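Local coordinates for thioredoxin domain-containing protein (Sinorhizobium meliloti, PDB 3U5R) that is of unknown function but belongs to the AhpC/TSA family of thioredoxin-fold proteins, and so may have antioxidant or oxidoreductase activity, at residues A[71-76]-A[197-202]; A[99-104]-A[201-206]; A[80-85]-A[121-126]. All blocks are in the same frame, centred on the assembly; numbering follows the deposited sequence.

Interaction 1 of 3, residues A[71-76]-A[197-202]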
loop_
_atom_site.group_PDB
_atom_site.type_symbol
_atom_site.label_atom_id
_atom_site.label_comp_id
_atom_site.label_asym_id
_atom_site.label_seq_id
_atom_site.Cartn_x
_atom_site.Cartn_y
_atom_site.Cartn_z
ATOM N N CYS A 71 -7.915 3.103 10.473
ATOM C CA CYS A 71 -6.816 2.511 11.243
ATOM C C CYS A 71 -5.760 3.588 11.751
ATOM O O CYS A 71 -5.201 4.312 10.957
ATOM C CB CYS A 71 -6.108 1.438 10.363
ATOM S SG CYS A 71 -4.566 0.893 11.143
ATOM N N PRO A 72 -5.490 3.708 13.093
ATOM C CA PRO A 72 -4.458 4.658 13.640
ATOM C C PRO A 72 -3.074 4.509 13.042
ATOM O O PRO A 72 -2.328 5.498 12.890
ATOM C CB PRO A 72 -4.380 4.320 15.132
ATOM C CG PRO A 72 -5.701 3.668 15.427
ATOM C CD PRO A 72 -6.138 2.937 14.179
ATOM N N PHE A 73 -2.709 3.314 12.637
ATOM C CA PHE A 73 -1.385 3.148 12.003
ATOM C C PHE A 73 -1.334 3.713 10.607
ATOM O O PHE A 73 -0.250 4.156 10.168
ATOM C CB PHE A 73 -0.966 1.651 11.990
ATOM C CG PHE A 73 -0.817 1.111 13.343
ATOM C CD1 PHE A 73 -1.932 0.775 14.081
ATOM C CD2 PHE A 73 0.453 1.030 13.922
ATOM C CE1 PHE A 73 -1.780 0.330 15.381
ATOM C CE2 PHE A 73 0.623 0.602 15.230
ATOM C CZ PHE A 73 -0.502 0.274 15.949
ATOM N N VAL A 74 -2.470 3.697 9.888
ATOM C CA VAL A 74 -2.516 4.407 8.642
ATOM C C VAL A 74 -2.697 5.918 8.820
ATOM O O VAL A 74 -2.097 6.697 8.100
ATOM C CB VAL A 74 -3.655 3.843 7.771
ATOM C CG1 VAL A 74 -3.896 4.718 6.478
ATOM C CG2 VAL A 74 -3.322 2.384 7.416
ATOM N N VAL A 75 -3.589 6.335 9.739
ATOM C CA VAL A 75 -3.749 7.788 10.065
ATOM C C VAL A 75 -2.397 8.460 10.316
ATOM O O VAL A 75 -2.060 9.536 9.742
ATOM C CB VAL A 75 -4.801 7.986 11.258
ATOM C CG1 VAL A 75 -4.759 9.460 11.911
ATOM C CG2 VAL A 75 -6.269 7.610 10.741
ATOM N N LEU A 76 -1.570 7.806 11.123
ATOM C CA LEU A 76 -0.197 8.287 11.329
ATOM C C LEU A 76 0.593 8.720 10.050
ATOM O O LEU A 76 1.329 9.730 10.074
ATOM C CB LEU A 76 0.611 7.220 12.077
ATOM C CG LEU A 76 2.048 7.598 12.401
ATOM C CD1 LEU A 76 2.196 8.597 13.586
ATOM C CD2 LEU A 76 2.780 6.299 12.702
ATOM N N PRO A 197 9.015 -5.820 9.531
ATOM C CA PRO A 197 7.616 -6.006 9.175
ATOM C C PRO A 197 6.760 -4.778 9.573
ATOM O O PRO A 197 7.033 -4.179 10.604
ATOM C CB PRO A 197 7.172 -7.219 10.009
ATOM C CG PRO A 197 8.500 -7.944 10.397
ATOM C CD PRO A 197 9.582 -6.903 10.397
ATOM N N SER A 198 5.726 -4.426 8.788
ATOM C CA SER A 198 4.886 -3.326 9.250
ATOM C C SER A 198 3.978 -3.892 10.316
ATOM O O SER A 198 3.803 -5.109 10.435
ATOM C CB SER A 198 4.032 -2.733 8.107
ATOM O OG SER A 198 3.250 -3.762 7.528
ATOM N N ILE A 199 3.378 -2.990 11.073
ATOM C CA ILE A 199 2.413 -3.317 12.104
ATOM C C ILE A 199 1.205 -2.511 11.826
ATOM O O ILE A 199 1.321 -1.327 11.476
ATOM C CB ILE A 199 2.919 -2.837 13.446
ATOM C CG1 ILE A 199 4.237 -3.545 13.756
ATOM C CG2 ILE A 199 1.834 -3.103 14.580
ATOM C CD1 ILE A 199 4.067 -4.940 14.310
ATOM N N GLY A 200 0.033 -3.115 11.970
ATOM C CA GLY A 200 -1.199 -2.284 11.952
ATOM C C GLY A 200 -2.431 -2.992 12.487
ATOM O O GLY A 200 -2.334 -4.051 13.054
ATOM N N CYS A 201 -3.605 -2.432 12.230
ATOM C CA CYS A 201 -4.825 -3.119 12.455
ATOM C C CYS A 201 -4.936 -4.282 11.490
ATOM O O CYS A 201 -4.626 -4.112 10.302
ATOM C CB CYS A 201 -5.950 -2.142 12.171
ATOM S SG CYS A 201 -5.927 -0.804 13.501
ATOM N N ASN A 202 -5.407 -5.445 11.965
ATOM C CA ASN A 202 -5.697 -6.527 11.020
ATOM C C ASN A 202 -6.651 -6.020 9.944
ATOM O O ASN A 202 -7.537 -5.174 10.192
ATOM C CB ASN A 202 -6.239 -7.825 11.670
ATOM C CG ASN A 202 -7.590 -7.609 12.368
ATOM O OD1 ASN A 202 -7.731 -6.694 13.171
ATOM N ND2 ASN A 202 -8.605 -8.429 12.023
#
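Two cysteine sulfurs face each other here, Cys-71 SG and Cys-201 SG, 3.2 Å apart. The gap is too long for a disulfide, so the pair is modelled as two separate side chains in contact. Cys-71 SG is turned anti to its own backbone N (chi1 170°), which sends SG toward strand 199-202. Cys-201 CB also lies close, 3.5 Å from Cys-71 SG, so that sulfur is met alongside. Cys-201 SG also lies 3.8 Å from Pro-72 CD. A weak bond runs from Cys-201 N to Cys-71 SG at 3.6 Å, so Cys-71 SG meets a backbone N-H as well as the sulfur of Cys-201. Phe-73 supplies most of the remaining contact. Gly-200 CA sits over one face of its ring, 4.0 Å from the centroid, a CH-pi contact. The Phe-73 and Ile-199 side chains lie side by side and point the same way, with CE2 of Phe-73 4.0 Å from CG2 of Ile-199. Cys-71 SG is at the ring edge of Phe-73, in its plane. Cys-71 is the N-cap of helix 72-75, a place where thioredoxin-fold oxidoreductases commonly carry a reactive cysteine. The arrangement is consistent with a redox role for Cys-71. Strand 199-202 is the middle strand of a small antiparallel sheet, between 27-28 and 143-144. Thr-144 touches Cys-71, Val-74 and Cys-201, so strand 143-144 packs beside both halves of the contact, and Lys-26 and Pro-167 touch Phe-73.

Interaction 2 of 3, residues A[99-104]-A[201-206]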
loop_
_atom_site.group_PDB
_atom_site.type_symbol
_atom_site.label_atom_id
_atom_site.label_comp_id
_atom_site.label_asym_id
_atom_site.label_seq_id
_atom_site.Cartn_x
_atom_site.Cartn_y
_atom_site.Cartn_z
ATOM N N ASN A 99 -8.171 -0.741 -0.308
ATOM C CA ASN A 99 -8.838 -0.861 0.973
ATOM C C ASN A 99 -9.617 -2.167 0.871
ATOM O O ASN A 99 -10.620 -2.228 0.106
ATOM C CB ASN A 99 -9.792 0.325 1.156
ATOM C CG ASN A 99 -10.447 0.320 2.482
ATOM O OD1 ASN A 99 -10.951 -0.729 2.954
ATOM N ND2 ASN A 99 -10.414 1.480 3.149
ATOM N N SER A 100 -9.184 -3.202 1.580
ATOM C CA SER A 100 -9.886 -4.497 1.533
ATOM C C SER A 100 -10.768 -4.741 2.734
ATOM O O SER A 100 -11.291 -5.841 2.870
ATOM C CB SER A 100 -8.922 -5.683 1.488
ATOM O OG SER A 100 -8.023 -5.453 0.462
ATOM N N ASN A 101 -10.950 -3.723 3.575
ATOM C CA ASN A 101 -11.671 -3.933 4.806
ATOM C C ASN A 101 -13.213 -4.076 4.586
ATOM O O ASN A 101 -13.821 -3.377 3.756
ATOM C CB ASN A 101 -11.372 -2.801 5.789
ATOM C CG ASN A 101 -10.026 -2.953 6.497
ATOM O OD1 ASN A 101 -9.636 -2.078 7.256
ATOM N ND2 ASN A 101 -9.325 -4.035 6.271
ATOM N N ASP A 102 -13.825 -4.954 5.373
ATOM C CA ASP A 102 -15.254 -5.241 5.222
ATOM C C ASP A 102 -16.102 -4.016 5.617
ATOM O O ASP A 102 -16.123 -3.584 6.793
ATOM C CB ASP A 102 -15.567 -6.448 6.080
ATOM C CG ASP A 102 -17.073 -6.706 6.259
ATOM O OD1 ASP A 102 -17.948 -5.963 5.746
ATOM O OD2 ASP A 102 -17.360 -7.706 6.977
ATOM N N ALA A 103 -16.777 -3.422 4.629
ATOM C CA ALA A 103 -17.333 -2.113 4.869
ATOM C C ALA A 103 -18.764 -2.206 5.449
ATOM O O ALA A 103 -19.325 -1.179 5.847
ATOM C CB ALA A 103 -17.308 -1.287 3.619
ATOM N N GLN A 104 -19.332 -3.417 5.496
ATOM C CA GLN A 104 -20.602 -3.649 6.216
ATOM C C GLN A 104 -20.263 -3.553 7.699
ATOM O O GLN A 104 -20.932 -2.801 8.435
ATOM C CB GLN A 104 -21.218 -5.029 5.911
ATOM C CG GLN A 104 -21.416 -5.386 4.439
ATOM C CD GLN A 104 -22.445 -4.502 3.713
ATOM O OE1 GLN A 104 -22.091 -3.672 2.849
ATOM N NE2 GLN A 104 -23.724 -4.682 4.052
ATOM N N CYS A 201 -3.605 -2.432 12.230
ATOM C CA CYS A 201 -4.825 -3.119 12.455
ATOM C C CYS A 201 -4.936 -4.282 11.490
ATOM O O CYS A 201 -4.626 -4.112 10.302
ATOM C CB CYS A 201 -5.950 -2.142 12.171
ATOM S SG CYS A 201 -5.927 -0.804 13.501
ATOM N N ASN A 202 -5.407 -5.445 11.965
ATOM C CA ASN A 202 -5.697 -6.527 11.020
ATOM C C ASN A 202 -6.651 -6.020 9.944
ATOM O O ASN A 202 -7.537 -5.174 10.192
ATOM C CB ASN A 202 -6.239 -7.825 11.670
ATOM C CG ASN A 202 -7.590 -7.609 12.368
ATOM O OD1 ASN A 202 -7.731 -6.694 13.171
ATOM N ND2 ASN A 202 -8.605 -8.429 12.023
ATOM N N ILE A 203 -6.444 -6.533 8.731
ATOM C CA ILE A 203 -7.454 -6.477 7.693
ATOM C C ILE A 203 -8.757 -7.019 8.250
ATOM O O ILE A 203 -8.820 -8.101 8.855
ATOM C CB ILE A 203 -6.972 -7.245 6.398
ATOM C CG1 ILE A 203 -5.687 -6.542 5.908
ATOM C CG2 ILE A 203 -8.126 -7.374 5.321
ATOM C CD1 ILE A 203 -5.436 -6.373 4.489
ATOM N N LYS A 204 -9.840 -6.285 8.027
ATOM C CA LYS A 204 -11.104 -6.738 8.577
ATOM C C LYS A 204 -11.792 -7.684 7.598
ATOM O O LYS A 204 -12.629 -7.257 6.809
ATOM C CB LYS A 204 -11.953 -5.504 8.893
ATOM C CG LYS A 204 -11.231 -4.556 9.869
ATOM C CD LYS A 204 -10.936 -5.321 11.176
ATOM C CE LYS A 204 -10.543 -4.419 12.360
ATOM N NZ LYS A 204 -9.067 -4.250 12.495
ATOM N N TRP A 205 -11.399 -8.958 7.657
ATOM C CA TRP A 205 -11.943 -10.017 6.814
ATOM C C TRP A 205 -13.453 -10.129 7.091
ATOM O O TRP A 205 -13.885 -10.011 8.241
ATOM C CB TRP A 205 -11.276 -11.343 7.195
ATOM C CG TRP A 205 -9.804 -11.217 7.070
ATOM C CD1 TRP A 205 -8.897 -11.146 8.074
ATOM C CD2 TRP A 205 -9.058 -11.090 5.829
ATOM N NE1 TRP A 205 -7.611 -11.007 7.546
ATOM C CE2 TRP A 205 -7.696 -10.983 6.169
ATOM C CE3 TRP A 205 -9.428 -11.054 4.471
ATOM C CZ2 TRP A 205 -6.687 -10.828 5.205
ATOM C CZ3 TRP A 205 -8.397 -10.928 3.496
ATOM C CH2 TRP A 205 -7.055 -10.812 3.884
ATOM N N THR A 206 -14.249 -10.287 6.036
ATOM C CA THR A 206 -15.691 -10.571 6.189
ATOM C C THR A 206 -15.812 -11.939 6.884
ATOM O O THR A 206 -15.014 -12.831 6.593
ATOM C CB THR A 206 -16.361 -10.638 4.827
ATOM O OG1 THR A 206 -15.873 -11.802 4.149
ATOM C CG2 THR A 206 -15.969 -9.481 4.003
#
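Ser-100 begins the contact with its CB, 4.3 Å from Ile-203 CG2. Its OG turns to another partner, Asp-130. Ser-100 is the middle residue of an Asx turn, in which Asn-99 OD1 accepts from Asn-101 N. Asn-101 lays its side chain obliquely across Lys-204, with CG of Asn-101 3.9 Å from CG of Lys-204. The aliphatic part of Lys-204 does this touching. Its NZ leads away and bonds to both Asn-202 O and Asn-202 OD1, each at 2.9 Å. Asp-102 N gives the backbone bond of the contact to Lys-204 O, 3.0 Å long. Lys-204 is the centre of an inverse gamma turn, which kinks the chain here. The Asp-102 side chain then meets Thr-206 at about a right angle, CB of Asp-102 being 3.7 Å from CG2 of Thr-206. With CG anti to the backbone N (chi1 168°), its carboxylate lies beside Thr-206. OD1 accepts from Gln-104 N, a second Asx turn, and from Ala-105 N. The contact ties the C-terminal stretch after strand 199-202 to residues 100-104, in the loop between strand 93-99 and helix 111-121. Gln-133 links the two, bonding Ser-100 O, Lys-204 O and Thr-206 N, while helix 134-139 touches Ser-100 and Trp-205 through Ala-136.

Interaction 3 of 3, residues A[80-85]-A[121-126]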
loop_
_atom_site.group_PDB
_atom_site.type_symbol
_atom_site.label_atom_id
_atom_site.label_comp_id
_atom_site.label_asym_id
_atom_site.label_seq_id
_atom_site.Cartn_x
_atom_site.Cartn_y
_atom_site.Cartn_z
ATOM N N ALA A 80 2.170 11.765 4.891
ATOM C CA ALA A 80 3.437 11.340 4.380
ATOM C C ALA A 80 3.321 10.458 3.162
ATOM O O ALA A 80 4.069 10.557 2.304
ATOM C CB ALA A 80 4.213 10.704 5.394
ATOM N N LEU A 81 2.340 9.619 3.133
ATOM C CA LEU A 81 2.173 8.744 1.998
ATOM C C LEU A 81 1.774 9.539 0.746
ATOM O O LEU A 81 2.236 9.251 -0.364
ATOM C CB LEU A 81 1.089 7.743 2.342
ATOM C CG LEU A 81 0.706 6.714 1.266
ATOM C CD1 LEU A 81 1.977 5.924 0.884
ATOM C CD2 LEU A 81 -0.384 5.752 1.882
ATOM N N ALA A 82 0.867 10.519 0.907
ATOM C CA ALA A 82 0.467 11.325 -0.216
ATOM C C ALA A 82 1.682 12.132 -0.705
ATOM O O ALA A 82 1.907 12.276 -1.931
ATOM C CB ALA A 82 -0.748 12.237 0.172
ATOM N N LYS A 83 2.478 12.639 0.230
ATOM C CA LYS A 83 3.700 13.369 -0.132
ATOM C C LYS A 83 4.727 12.458 -0.870
ATOM O O LYS A 83 5.286 12.793 -1.970
ATOM C CB LYS A 83 4.321 13.936 1.163
ATOM C CG LYS A 83 5.764 14.510 1.031
ATOM C CD LYS A 83 5.806 15.594 -0.028
ATOM C CE LYS A 83 7.121 16.431 0.115
ATOM N NZ LYS A 83 7.489 16.279 1.590
ATOM N N PHE A 84 4.960 11.285 -0.286
ATOM C CA PHE A 84 5.853 10.274 -0.884
ATOM C C PHE A 84 5.419 9.950 -2.308
ATOM O O PHE A 84 6.226 10.003 -3.242
ATOM C CB PHE A 84 5.752 9.012 -0.019
ATOM C CG PHE A 84 6.328 7.763 -0.649
ATOM C CD1 PHE A 84 7.653 7.475 -0.545
ATOM C CD2 PHE A 84 5.522 6.858 -1.294
ATOM C CE1 PHE A 84 8.196 6.259 -1.096
ATOM C CE2 PHE A 84 6.077 5.642 -1.809
ATOM C CZ PHE A 84 7.384 5.394 -1.719
ATOM N N ALA A 85 4.156 9.536 -2.476
ATOM C CA ALA A 85 3.729 9.150 -3.835
ATOM C C ALA A 85 3.916 10.337 -4.816
ATOM O O ALA A 85 4.427 10.139 -5.908
ATOM C CB ALA A 85 2.292 8.609 -3.870
ATOM N N TYR A 121 -7.292 14.048 1.681
ATOM C CA TYR A 121 -5.862 13.960 1.957
ATOM C C TYR A 121 -4.963 14.141 0.732
ATOM O O TYR A 121 -3.748 13.999 0.844
ATOM C CB TYR A 121 -5.539 12.694 2.785
ATOM C CG TYR A 121 -6.287 12.742 4.068
ATOM C CD1 TYR A 121 -5.851 13.584 5.105
ATOM C CD2 TYR A 121 -7.467 12.047 4.228
ATOM C CE1 TYR A 121 -6.578 13.716 6.277
ATOM C CE2 TYR A 121 -8.191 12.147 5.395
ATOM C CZ TYR A 121 -7.724 12.993 6.428
ATOM O OH TYR A 121 -8.413 13.110 7.605
ATOM N N GLY A 122 -5.552 14.463 -0.410
ATOM C CA GLY A 122 -4.769 14.823 -1.610
ATOM C C GLY A 122 -4.040 13.596 -2.228
ATOM O O GLY A 122 -2.926 13.710 -2.747
ATOM N N TYR A 123 -4.663 12.422 -2.162
ATOM C CA TYR A 123 -3.971 11.222 -2.691
ATOM C C TYR A 123 -3.892 11.339 -4.220
ATOM O O TYR A 123 -4.929 11.290 -4.879
ATOM C CB TYR A 123 -4.819 9.980 -2.313
ATOM C CG TYR A 123 -4.742 9.520 -0.861
ATOM C CD1 TYR A 123 -3.770 10.034 0.034
ATOM C CD2 TYR A 123 -5.550 8.519 -0.417
ATOM C CE1 TYR A 123 -3.630 9.528 1.357
ATOM C CE2 TYR A 123 -5.465 8.025 0.929
ATOM C CZ TYR A 123 -4.514 8.536 1.798
ATOM O OH TYR A 123 -4.452 8.023 3.097
ATOM N N GLY A 124 -2.693 11.467 -4.774
ATOM C CA GLY A 124 -2.531 11.464 -6.213
ATOM C C GLY A 124 -2.585 10.061 -6.864
ATOM O O GLY A 124 -2.747 9.933 -8.078
ATOM N N PHE A 125 -2.461 9.025 -6.067
ATOM C CA PHE A 125 -2.391 7.623 -6.600
ATOM C C PHE A 125 -3.804 7.022 -6.594
ATOM O O PHE A 125 -4.680 7.472 -5.835
ATOM C CB PHE A 125 -1.509 6.771 -5.694
ATOM C CG PHE A 125 -1.776 6.997 -4.228
ATOM C CD1 PHE A 125 -1.031 7.903 -3.516
ATOM C CD2 PHE A 125 -2.783 6.287 -3.574
ATOM C CE1 PHE A 125 -1.246 8.114 -2.126
ATOM C CE2 PHE A 125 -3.017 6.461 -2.157
ATOM C CZ PHE A 125 -2.258 7.432 -1.447
ATOM N N PRO A 126 -4.035 6.027 -7.448
ATOM C CA PRO A 126 -5.342 5.414 -7.327
ATOM C C PRO A 126 -5.552 4.691 -5.942
ATOM O O PRO A 126 -4.655 3.976 -5.448
ATOM C CB PRO A 126 -5.365 4.427 -8.515
ATOM C CG PRO A 126 -3.812 4.140 -8.778
ATOM C CD PRO A 126 -3.232 5.501 -8.583
HETATM O O HOH W 1 -0.109 11.645 -3.828
#
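Residues 80-85 of helix 78-88 lie against an irregular chain at Ala-82 and Tyr-123, whose CA atoms are 5.1 Å apart. Gly-122 takes a positive phi as the chain leaves helix 111-121. Ala-82 CB points into the bend and is 3.5 Å from Tyr-121 O. The same methyl sits at the edge of the Tyr-123 ring, near its plane, with Tyr-123 CD1 3.7 Å away. A bridging water adds a polar link: it donates to Ala-82 O and accepts from Gly-124 N, at 2.8 Å each. The setting is the parallel part of the thioredoxin fold. Helix 78-88 connects strands 61-66 and 93-99, and segment 121-126 leads from helix 111-121 into strand 127-129. Phe-125 packs against helix 78-88. Its CG stands between the backbone N and the carbonyl carbon (chi1 44°), which turns the ring back to the helix. Ala-85 CB approaches Phe-125 CD1 to 3.4 Å. Leu-81 crosses Phe-125 at about a right angle, with Leu-81 CG 4.1 Å from Phe-125 CZ. The CZ of Phe-125 also lies over one face of the Tyr-123 ring. Val-95 of strand 93-99 touches both Ala-85 and Phe-125.

How the interactions relate
Interactions 1 and 2 share Cys-201 and Asn-202, and their centres are 13 Å apart. Both end on the same C-terminal stretch, strand 199-202 and the loop after it. That stretch thus meets first helix 72-75 and then the loop after strand 93-99. Interaction 3 is 16 Å from interaction 1 and 21 Å from interaction 2, centre to centre. Its helix 78-88 follows helix 72-75 directly in the chain. Both of its segments fall between those of interaction 1, while its segments alternate with those of interaction 2. Interaction 3 joins parts of the thioredoxin fold; interaction 1 places the C-terminal stretch against Cys-71, and interaction 2 ties it to the loop after strand 93-99.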